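Local coordinates for protein anthranilate-CoA ligase (Stigmatella aurantiaca, PDB 4WV3) that belongs to the AMP-binding enzyme family of the ANL clan, pairing a large N-terminal region with a smaller C-terminal domain, at residues G56-F59 with G60-V63; T92-P96 with P97-Y101. All blocks are in the same frame, centred on the assembly; numbering follows the deposited sequence.

Both contacts show a glutamate taking up a backbone N-H three residues earlier, but at different kinds of junction. Contact 1 lies where the loop after helix 38-54 turns into strand 62-66; contact 2 lies where the loop after strand 86-89 becomes helix 96-105. The two strands are neighbours in a parallel five-stranded sheet, yet the contacts do not touch, with centres about 21 Å apart and nearest atoms about 10 Å apart. Contact 1 is partly buried and adds a valine pair to its turn. Contact 2 is a surface contact, although Tyr99 is buried; there aromatic packing and helical bonds join the glutamate, with the Leu94 side chain about 12 Å from the bound 5'-O-[(S)-[(2-aminobenzoyl)oxy](hydroxy)phosphoryl]adenosine.

Contact 1: G56-F59 with G60-V63; sequences GVRF and GECV
Glu61 reaches back over the type II beta turn that runs from Arg58 to Glu61 and brings the chain from the helix 38-54 side into strand 62-66. Its CG stands anti to the carbonyl carbon (chi1 -70°) and the chain beyond is extended, which carries the carboxylate alongside the turn to the start of it. There Glu61 OE1 accepts from Arg58 N at 2.8 Å, approached from well above the carboxylate plane. The turn's own bond, Glu61 N to Arg58 O at 3.2 Å, runs the other way, so one residue pair is joined twice. Gly60 takes the positive phi that the third place of this turn requires, and Gly56 ends the preceding helix in a Schellman motif. The Arg58 side chain also starts beside the carboxylate, its CB 3.9 Å from Glu61 CD, but then runs outward, and NE stays 5.2 Å from Glu61 OE2. On the buried side Val57 and Val63 cross at about a right angle, and Val57 also packs on Ala85. Backbone bonds from Glu61 and Val63 to Ile86 tie the exit to strand 86-89. The valine pair meets methyl to methyl, Val57 CG1 lying 3.9 Å from Val63 CG2.

Contact 2: T92-P96 with P97-Y101; sequences TLLKP and PEYEY
Pro97 lies side by side with Pro96, the two rings pointing the same way and Pro97 CD 3.4 Å from Pro96 CB. These are the first two residues of helix 96-105, where a proline's missing N-H costs nothing, since the first-turn nitrogens have no helical carbonyl to bond. Pro97 O already serves the helix, accepting from Tyr101 N.

Glu98 follows, its side chain turned back alongside that of Lys95. A chi1 of -64° sets CG beside the backbone nitrogen, and the extended chain beyond it brings the carboxylate to Lys95, the N-cap residue. The bond from Lys95 N to Glu98 OE1, 2.6 Å, is nearly straight and uses the anti lone pair. Glu98 OE1 also rests 3.3 Å from Leu94 CD2, the leucine crossing the glutamate at about a right angle.

Tyr99 is the buried member. Its backbone bond, Tyr99 N to Lys95 O at 3.0 Å, opens the helical series. Its ring reaches back along the preceding loop, with Leu94 CB over one face, 3.8 Å from the Tyr99 ring centroid, a CH-pi contact. At the far end Tyr99 OH donates to Asn91 O and accepts from Leu94 N at 3.3 Å, two bonds that hold the ring end against the loop. Leu120 and Ile121 of helix 118-122 also pack on the Tyr99 side chain.

Glu100 continues the helix through the bond from Glu100 N to Pro96 O, 3.0 Å, while its carboxylate turns to a salt bridge with Arg104.

The whole is a helix N-terminus with the glutamate-to-N-cap half of a capping box, lysine supplying no side-chain acceptor for the other half, combined with a hydrophobic staple between Leu94 and Tyr99.

Contact 1: G56-F59 with G60-V63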
loop_
_atom_site.group_PDB
_atom_site.type_symbol
_atom_site.label_atom_id
_atom_site.label_comp_id
_atom_site.label_asym_id
_atom_site.label_seq_id
_atom_site.Cartn_x
_atom_site.Cartn_y
_atom_site.Cartn_z
ATOM N N GLY A 56 2.793 16.500 26.714
ATOM C CA GLY A 56 1.932 17.617 26.371
ATOM C C GLY A 56 1.134 17.444 25.092
ATOM O O GLY A 56 0.568 18.409 24.575
ATOM N N VAL A 57 1.085 16.219 24.579
ATOM C CA VAL A 57 0.341 15.936 23.356
ATOM C C VAL A 57 -1.158 16.102 23.586
ATOM O O VAL A 57 -1.699 15.619 24.581
ATOM C CB VAL A 57 0.633 14.517 22.829
ATOM C CG1 VAL A 57 -0.196 14.222 21.589
ATOM C CG2 VAL A 57 2.116 14.359 22.530
ATOM N N ARG A 58 -1.823 16.797 22.668
ATOM C CA ARG A 58 -3.251 17.054 22.797
ATOM C C ARG A 58 -4.053 16.521 21.615
ATOM O O ARG A 58 -3.491 16.063 20.620
ATOM C CB ARG A 58 -3.512 18.552 22.953
ATOM C CG ARG A 58 -2.910 19.166 24.203
ATOM C CD ARG A 58 -3.254 20.640 24.292
ATOM N NE ARG A 58 -2.685 21.268 25.480
ATOM C CZ ARG A 58 -2.827 22.553 25.781
ATOM N NH1 ARG A 58 -3.519 23.351 24.980
ATOM N NH2 ARG A 58 -2.275 23.043 26.884
ATOM N N PHE A 59 -5.373 16.591 21.749
ATOM C CA PHE A 59 -6.302 16.215 20.691
ATOM C C PHE A 59 -6.033 17.039 19.435
ATOM O O PHE A 59 -5.950 18.266 19.494
ATOM C CB PHE A 59 -7.736 16.453 21.172
ATOM C CG PHE A 59 -8.794 15.907 20.252
ATOM C CD1 PHE A 59 -9.414 14.702 20.531
ATOM C CD2 PHE A 59 -9.185 16.609 19.121
ATOM C CE1 PHE A 59 -10.392 14.199 19.696
ATOM C CE2 PHE A 59 -10.160 16.110 18.280
ATOM C CZ PHE A 59 -10.766 14.904 18.569
ATOM N N GLY A 60 -5.896 16.361 18.301
ATOM C CA GLY A 60 -5.729 17.038 17.027
ATOM C C GLY A 60 -4.288 17.332 16.655
ATOM O O GLY A 60 -4.024 17.931 15.612
ATOM N N GLU A 61 -3.354 16.916 17.503
ATOM C CA GLU A 61 -1.935 17.122 17.231
ATOM C C GLU A 61 -1.307 15.905 16.559
ATOM O O GLU A 61 -1.676 14.765 16.843
ATOM C CB GLU A 61 -1.178 17.464 18.515
ATOM C CG GLU A 61 -1.499 18.838 19.076
ATOM C CD GLU A 61 -0.723 19.143 20.341
ATOM O OE1 GLU A 61 -0.141 18.202 20.924
ATOM O OE2 GLU A 61 -0.690 20.322 20.750
ATOM N N CYS A 62 -0.355 16.158 15.667
ATOM C CA CYS A 62 0.312 15.090 14.932
ATOM C C CYS A 62 1.479 14.504 15.714
ATOM O O CYS A 62 2.314 15.236 16.244
ATOM C CB CYS A 62 0.804 15.598 13.576
ATOM S SG CYS A 62 -0.512 16.019 12.418
ATOM N N VAL A 63 1.528 13.178 15.783
ATOM C CA VAL A 63 2.641 12.484 16.417
ATOM C C VAL A 63 3.383 11.645 15.383
ATOM O O VAL A 63 2.777 10.851 14.665
ATOM C CB VAL A 63 2.168 11.575 17.566
ATOM C CG1 VAL A 63 3.360 10.909 18.239
ATOM C CG2 VAL A 63 1.362 12.375 18.576
#

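Contact 2: T92-P96 with P97-Y101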
loop_
_atom_site.group_PDB
_atom_site.type_symbol
_atom_site.label_atom_id
_atom_site.label_comp_id
_atom_site.label_asym_id
_atom_site.label_seq_id
_atom_site.Cartn_x
_atom_site.Cartn_y
_atom_site.Cartn_z
ATOM N N THR A 92 9.749 4.202 5.919
ATOM C CA THR A 92 10.985 3.814 6.587
ATOM C C THR A 92 12.228 4.012 5.707
ATOM O O THR A 92 13.329 4.236 6.216
ATOM C CB THR A 92 10.886 2.360 7.131
ATOM O OG1 THR A 92 10.881 2.383 8.564
ATOM C CG2 THR A 92 12.034 1.487 6.645
ATOM N N LEU A 93 12.045 3.957 4.390
ATOM C CA LEU A 93 13.161 4.124 3.460
ATOM C C LEU A 93 13.464 5.489 2.843
ATOM O O LEU A 93 14.030 5.568 1.753
ATOM C CB LEU A 93 13.140 3.041 2.377
ATOM C CG LEU A 93 13.456 1.594 2.770
ATOM C CD1 LEU A 93 14.478 1.541 3.902
ATOM C CD2 LEU A 93 12.190 0.825 3.124
ATOM N N LEU A 94 13.100 6.560 3.541
ATOM C CA LEU A 94 13.391 7.908 3.057
ATOM C C LEU A 94 14.708 8.595 3.402
ATOM O O LEU A 94 15.499 8.091 4.200
ATOM C CB LEU A 94 12.218 8.767 3.534
ATOM C CG LEU A 94 10.838 8.468 2.948
ATOM C CD1 LEU A 94 9.821 9.492 3.430
ATOM C CD2 LEU A 94 10.891 8.431 1.431
ATOM N N LYS A 95 14.928 9.755 2.789
ATOM C CA LYS A 95 16.120 10.560 3.028
ATOM C C LYS A 95 15.840 11.599 4.110
ATOM O O LYS A 95 14.688 11.974 4.323
ATOM C CB LYS A 95 16.543 11.259 1.734
ATOM C CG LYS A 95 16.865 10.313 0.593
ATOM C CD LYS A 95 18.076 9.457 0.914
ATOM C CE LYS A 95 18.334 8.446 -0.188
ATOM N NZ LYS A 95 18.486 9.104 -1.515
ATOM N N PRO A 96 16.896 12.061 4.804
ATOM C CA PRO A 96 16.763 13.114 5.820
ATOM C C PRO A 96 16.025 14.391 5.370
ATOM O O PRO A 96 15.277 14.940 6.181
ATOM C CB PRO A 96 18.217 13.424 6.198
ATOM C CG PRO A 96 18.940 12.154 5.937
ATOM C CD PRO A 96 18.270 11.528 4.743
ATOM N N PRO A 97 16.229 14.867 4.123
ATOM C CA PRO A 97 15.415 16.024 3.728
ATOM C C PRO A 97 13.935 15.678 3.626
ATOM O O PRO A 97 13.084 16.515 3.931
ATOM C CB PRO A 97 15.957 16.374 2.340
ATOM C CG PRO A 97 17.336 15.843 2.328
ATOM C CD PRO A 97 17.270 14.578 3.118
ATOM N N GLU A 98 13.638 14.456 3.196
ATOM C CA GLU A 98 12.259 14.005 3.061
ATOM C C GLU A 98 11.586 13.894 4.425
ATOM O O GLU A 98 10.394 14.171 4.562
ATOM C CB GLU A 98 12.202 12.667 2.325
ATOM C CG GLU A 98 12.690 12.737 0.888
ATOM C CD GLU A 98 12.736 11.376 0.222
ATOM O OE1 GLU A 98 13.418 10.476 0.755
ATOM O OE2 GLU A 98 12.087 11.209 -0.832
ATOM N N TYR A 99 12.357 13.491 5.429
ATOM C CA TYR A 99 11.858 13.420 6.798
ATOM C C TYR A 99 11.664 14.817 7.371
ATOM O O TYR A 99 10.759 15.047 8.174
ATOM C CB TYR A 99 12.819 12.625 7.683
ATOM C CG TYR A 99 12.793 11.135 7.432
ATOM C CD1 TYR A 99 11.599 10.476 7.170
ATOM C CD2 TYR A 99 13.963 10.389 7.455
ATOM C CE1 TYR A 99 11.571 9.114 6.941
ATOM C CE2 TYR A 99 13.946 9.026 7.226
ATOM C CZ TYR A 99 12.748 8.394 6.969
ATOM O OH TYR A 99 12.726 7.039 6.740
ATOM N N GLU A 100 12.520 15.745 6.954
ATOM C CA GLU A 100 12.456 17.120 7.435
ATOM C C GLU A 100 11.190 17.812 6.946
ATOM O O GLU A 100 10.557 18.564 7.690
ATOM C CB GLU A 100 13.690 17.905 6.990
ATOM C CG GLU A 100 13.717 19.340 7.491
ATOM C CD GLU A 100 14.811 20.164 6.844
ATOM O OE1 GLU A 100 15.994 19.774 6.944
ATOM O OE2 GLU A 100 14.485 21.201 6.230
ATOM N N TYR A 101 10.824 17.557 5.694
ATOM C CA TYR A 101 9.605 18.122 5.127
ATOM C C TYR A 101 8.371 17.624 5.869
ATOM O O TYR A 101 7.513 18.414 6.260
ATOM C CB TYR A 101 9.486 17.783 3.640
ATOM C CG TYR A 101 8.157 18.184 3.036
ATOM C CD1 TYR A 101 7.909 19.501 2.667
ATOM C CD2 TYR A 101 7.149 17.248 2.837
ATOM C CE1 TYR A 101 6.697 19.873 2.116
ATOM C CE2 TYR A 101 5.932 17.612 2.289
ATOM C CZ TYR A 101 5.712 18.926 1.930
ATOM O OH TYR A 101 4.504 19.293 1.382
#